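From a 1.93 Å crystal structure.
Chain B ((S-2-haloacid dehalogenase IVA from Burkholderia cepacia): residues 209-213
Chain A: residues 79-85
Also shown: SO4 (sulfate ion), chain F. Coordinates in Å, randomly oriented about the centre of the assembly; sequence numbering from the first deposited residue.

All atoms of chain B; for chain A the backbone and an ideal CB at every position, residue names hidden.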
ATOM      1  N   ASN B 209      14.789   2.737  11.226  1.00 27.12           N
ATOM      2  CA  ASN B 209      14.162   1.659  10.455  1.00 28.02           C
ATOM      3  C   ASN B 209      15.067   1.236   9.312  1.00 26.43           C
ATOM      4  O   ASN B 209      15.868   2.049   8.855  1.00 24.28           O
ATOM      5  CB  ASN B 209      12.827   2.133   9.883  1.00 31.00           C
ATOM      6  CG  ASN B 209      11.837   2.538  10.970  1.00 35.52           C
ATOM      7  OD1 ASN B 209      11.097   3.475  10.776  1.00 42.47           O
ATOM      8  ND2 ASN B 209      11.839   1.858  12.107  1.00 35.05           N
ATOM      9  N   PRO B 210      14.934  -0.023   8.844  1.00 25.18           N
ATOM     10  CA  PRO B 210      15.755  -0.553   7.777  1.00 24.73           C
ATOM     11  C   PRO B 210      15.534   0.227   6.466  1.00 24.23           C
ATOM     12  O   PRO B 210      14.472   0.891   6.292  1.00 24.70           O
ATOM     13  CB  PRO B 210      15.287  -2.028   7.664  1.00 24.05           C
ATOM     14  CG  PRO B 210      14.679  -2.316   8.968  1.00 23.81           C
ATOM     15  CD  PRO B 210      13.968  -1.040   9.312  1.00 24.59           C
ATOM     16  N   PRO B 211      16.545   0.207   5.572  1.00 24.39           N
ATOM     17  CA  PRO B 211      16.474   0.934   4.288  1.00 25.08           C
ATOM     18  C   PRO B 211      15.459   0.239   3.324  1.00 24.08           C
ATOM     19  O   PRO B 211      15.231  -0.998   3.428  1.00 20.00           O
ATOM     20  CB  PRO B 211      17.920   0.833   3.753  1.00 25.38           C
ATOM     21  CG  PRO B 211      18.419  -0.495   4.331  1.00 25.78           C
ATOM     22  CD  PRO B 211      17.826  -0.517   5.745  1.00 24.99           C
ATOM     23  N   GLU B 212      14.837   1.028   2.436  1.00 23.51           N
ATOM     24  CA  GLU B 212      13.912   0.512   1.401  1.00 22.41           C
ATOM     25  C   GLU B 212      14.072   1.349   0.125  1.00 23.98           C
ATOM     26  O   GLU B 212      14.640   2.425   0.192  1.00 23.62           O
ATOM     27  CB  GLU B 212      12.453   0.612   1.845  1.00 23.74           C
ATOM     28  CG  GLU B 212      12.104  -0.017   3.195  1.00 21.45           C
ATOM     29  CD  GLU B 212      10.625   0.184   3.537  1.00 21.33           C
ATOM     30  OE1 GLU B 212       9.775  -0.615   3.121  1.00 22.17           O
ATOM     31  OE2 GLU B 212      10.315   1.123   4.269  1.00 24.50           O
ATOM     32  N   TYR B 213      13.546   0.864  -1.013  1.00 22.67           N
ATOM     33  CA  TYR B 213      13.546   1.629  -2.278  1.00 24.12           C
ATOM     34  C   TYR B 213      14.954   2.098  -2.647  1.00 25.07           C
ATOM     35  O   TYR B 213      15.201   3.273  -2.964  1.00 25.65           O
ATOM     36  CB  TYR B 213      12.569   2.815  -2.202  1.00 21.81           C
ATOM     37  CG  TYR B 213      11.143   2.398  -1.892  1.00 21.00           C
ATOM     38  CD1 TYR B 213      10.662   2.407  -0.574  1.00 16.72           C
ATOM     39  CD2 TYR B 213      10.294   1.932  -2.936  1.00 21.10           C
ATOM     40  CE1 TYR B 213       9.339   2.015  -0.308  1.00 20.89           C
ATOM     41  CE2 TYR B 213       8.968   1.542  -2.679  1.00 21.73           C
ATOM     42  CZ  TYR B 213       8.507   1.585  -1.366  1.00 20.41           C
ATOM     43  OH  TYR B 213       7.204   1.195  -1.142  1.00 22.19           O
TER
ATOM     44  N   UNK A  79      13.094  -9.415   3.749  1.00 20.70           N
ATOM     45  CA  UNK A  79      14.294  -8.835   4.322  1.00 22.26           C
ATOM     46  C   UNK A  79      13.989  -7.663   5.251  1.00 22.24           C
ATOM     47  O   UNK A  79      14.546  -7.569   6.339  1.00 22.27           O
ATOM     48  CB  UNK A  79      15.234  -8.380   3.204  1.00 22.26           C
ATOM     49  N   UNK A  80      13.117  -6.769   4.798  1.00 21.23           N
ATOM     50  CA  UNK A  80      12.712  -5.602   5.568  1.00 20.08           C
ATOM     51  C   UNK A  80      12.024  -6.012   6.892  1.00 21.56           C
ATOM     52  O   UNK A  80      12.330  -5.437   7.944  1.00 19.63           O
ATOM     53  CB  UNK A  80      11.776  -4.728   4.731  1.00 20.08           C
ATOM     54  N   UNK A  81      11.067  -6.950   6.799  1.00 19.15           N
ATOM     55  CA  UNK A  81      10.370  -7.496   7.973  1.00 20.92           C
ATOM     56  C   UNK A  81      11.316  -8.185   9.008  1.00 20.30           C
ATOM     57  O   UNK A  81      11.183  -7.936  10.222  1.00 19.65           O
ATOM     58  CB  UNK A  81       9.319  -8.502   7.499  1.00 20.92           C
ATOM     59  N   UNK A  82      12.230  -9.043   8.534  1.00 21.05           N
ATOM     60  CA  UNK A  82      13.191  -9.701   9.409  1.00 22.64           C
ATOM     61  C   UNK A  82      14.074  -8.674  10.110  1.00 23.32           C
ATOM     62  O   UNK A  82      14.334  -8.791  11.309  1.00 22.48           O
ATOM     63  CB  UNK A  82      14.051 -10.686   8.614  1.00 22.64           C
ATOM     64  N   UNK A  83      14.519  -7.665   9.358  1.00 21.76           N
ATOM     65  CA  UNK A  83      15.342  -6.575   9.919  1.00 23.93           C
ATOM     66  C   UNK A  83      14.576  -5.778  10.964  1.00 22.98           C
ATOM     67  O   UNK A  83      15.116  -5.492  12.036  1.00 24.40           O
ATOM     68  CB  UNK A  83      15.819  -5.638   8.807  1.00 23.93           C
ATOM     69  N   UNK A  84      13.316  -5.465  10.652  1.00 22.04           N
ATOM     70  CA  UNK A  84      12.415  -4.738  11.550  1.00 23.28           C
ATOM     71  C   UNK A  84      12.283  -5.446  12.920  1.00 24.05           C
ATOM     72  O   UNK A  84      12.276  -4.780  13.952  1.00 21.63           O
ATOM     73  CB  UNK A  84      11.038  -4.594  10.899  1.00 23.28           C
ATOM     74  N   UNK A  85      12.176  -6.775  12.890  1.00 23.42           N
ATOM     75  CA  UNK A  85      12.015  -7.592  14.115  1.00 24.56           C
ATOM     76  C   UNK A  85      13.338  -8.044  14.747  1.00 25.36           C
ATOM     77  O   UNK A  85      13.350  -8.780  15.769  1.00 26.68           O
ATOM     78  CB  UNK A  85      11.176  -8.830  13.793  1.00 24.56           C
TER
HETATM   79  S   SO4 F1009      20.791  -8.638   6.934  1.00 70.05           S
HETATM   80  O1  SO4 F1009      21.147  -7.739   8.038  1.00 69.49           O
HETATM   81  O2  SO4 F1009      19.363  -8.619   6.633  1.00 69.92           O
HETATM   82  O3  SO4 F1009      21.512  -8.196   5.744  1.00 70.58           O
HETATM   83  O4  SO4 F1009      21.157 -10.020   7.251  1.00 70.67           O

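Position 79 lies in helical backbone (phi/psi -54/-46), and nothing of chain B comes within 5.5 Å of its ideal CB. Chain B therefore sets no preference, and any side chain compatible with a helix would fit. The deposited residue is A:Thr79, whose OG1 is hydrogen-bonded elsewhere in the structure; its backbone O accepts from the N of position 83 at 3.0 Å.

At position 80 the CA-to-CB bond points sideways, and the ideal CB is 4.8 Å from B:Glu212 OE1 and 5.3 Å from B:Pro210 CB. A short side chain would reach little. A longer one could enter the space bordered by the ring of B:Pro210, the carbonyls of B:Pro210 and B:Pro211, and the carboxylate of B:Glu212; leucine, methionine or an aromatic would suit the proline, whereas a basic or donor-bearing chain could answer the acceptors. The residue is A:Phe80. With chi1 in the t rotamer, its ring comes nearer to chain B than the CA-to-CB direction suggests. CE1 packs 3.7 Å from B:Pro210 CD, while B:Glu212 CD lies over one face of the ring, 3.5 Å from CE1. The two carbonyl oxygens sit at the ring edge, B:Pro210 O being 3.6 Å from CE1, so the edge rather than the face meets these acceptors.

Position 81 points away from chain B and position 82 is out of its reach; neither can be read from this contact. They are A:Ala81 and A:Leu82.

Position 83 points toward chain B, with its ideal CB 3.5 Å from B:Pro210 CG. The start of the side chain must lie against the proline ring, but beyond it B:Pro211 O offers an acceptor and the sulfate a negative charge. Leucine or methionine could cover the proline; lysine or arginine could also use the charge. A:Arg83 does both. Its CB contacts B:Pro210 CG at 3.6 Å, and the extended chain carries NE to 2.9 Å from SO4 O2 and NH2 to 3.1 Å from SO4 O3, both hydrogen bonds. NH1 donates to a water (2.9 Å) that in turn donates to B:Pro211 O (2.7 Å), bridging the chains without a direct hydrogen bond.

Position 84 points sideways, its ideal CB 4.7 Å from B:Pro210 CG, leaving room for a small or medium side chain. A:Thr84 turns OG1 back to donate to A:Phe80 O at 2.8 Å, and the same OG1 touches B:Pro210 CG at 3.8 Å.

Position 85, beyond the helix, is out of reach and unconstrained by chain B; it is A:Tyr85.

Chain A (79-85) TFALRTY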
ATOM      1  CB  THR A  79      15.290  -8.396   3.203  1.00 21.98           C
ATOM      2  OG1 THR A  79      15.730  -9.558   2.527  1.00 26.83           O
ATOM      3  CG2 THR A  79      16.495  -7.693   3.767  1.00 21.71           C
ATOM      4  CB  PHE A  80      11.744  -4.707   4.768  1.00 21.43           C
ATOM      5  CG  PHE A  80      11.241  -3.535   5.568  1.00 20.56           C
ATOM      6  CD1 PHE A  80      12.049  -2.408   5.736  1.00 21.21           C
ATOM      7  CD2 PHE A  80       9.983  -3.565   6.178  1.00 21.26           C
ATOM      8  CE1 PHE A  80      11.610  -1.301   6.492  1.00 20.70           C
ATOM      9  CE2 PHE A  80       9.541  -2.493   6.950  1.00 20.73           C
ATOM     10  CZ  PHE A  80      10.365  -1.343   7.103  1.00 20.52           C
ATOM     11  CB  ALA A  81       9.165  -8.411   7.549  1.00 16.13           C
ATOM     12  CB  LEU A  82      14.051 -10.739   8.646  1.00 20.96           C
ATOM     13  CG  LEU A  82      13.340 -11.988   8.060  1.00 22.33           C
ATOM     14  CD1 LEU A  82      14.208 -12.652   7.009  1.00 20.86           C
ATOM     15  CD2 LEU A  82      12.975 -13.014   9.171  1.00 23.25           C
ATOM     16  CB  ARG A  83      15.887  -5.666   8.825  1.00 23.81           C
ATOM     17  CG  ARG A  83      17.072  -6.279   8.089  1.00 26.47           C
ATOM     18  CD  ARG A  83      17.408  -5.394   6.933  1.00 25.02           C
ATOM     19  NE  ARG A  83      18.503  -5.919   6.144  1.00 27.03           N
ATOM     20  CZ  ARG A  83      18.896  -5.400   4.977  1.00 30.04           C
ATOM     21  NH1 ARG A  83      18.268  -4.354   4.427  1.00 26.93           N
ATOM     22  NH2 ARG A  83      19.914  -5.954   4.354  1.00 30.70           N
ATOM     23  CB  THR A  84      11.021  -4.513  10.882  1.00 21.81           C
ATOM     24  OG1 THR A  84      11.183  -3.640   9.743  1.00 22.14           O
ATOM     25  CG2 THR A  84      10.005  -3.873  11.842  1.00 21.31           C
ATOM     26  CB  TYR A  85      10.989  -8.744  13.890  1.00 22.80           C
ATOM     27  CG  TYR A  85       9.617  -8.174  13.912  1.00 22.32           C
ATOM     28  CD1 TYR A  85       9.009  -7.752  12.720  1.00 21.31           C
ATOM     29  CD2 TYR A  85       8.950  -7.957  15.134  1.00 20.70           C
ATOM     30  CE1 TYR A  85       7.765  -7.143  12.727  1.00 22.12           C
ATOM     31  CE2 TYR A  85       7.709  -7.373  15.148  1.00 23.31           C
ATOM     32  CZ  TYR A  85       7.142  -6.939  13.935  1.00 22.30           C
ATOM     33  OH  TYR A  85       5.939  -6.312  13.924  1.00 24.00           O
TER
HETATM   34  O   HOH W   1      15.547  -3.509   4.329  1.00 19.69           O
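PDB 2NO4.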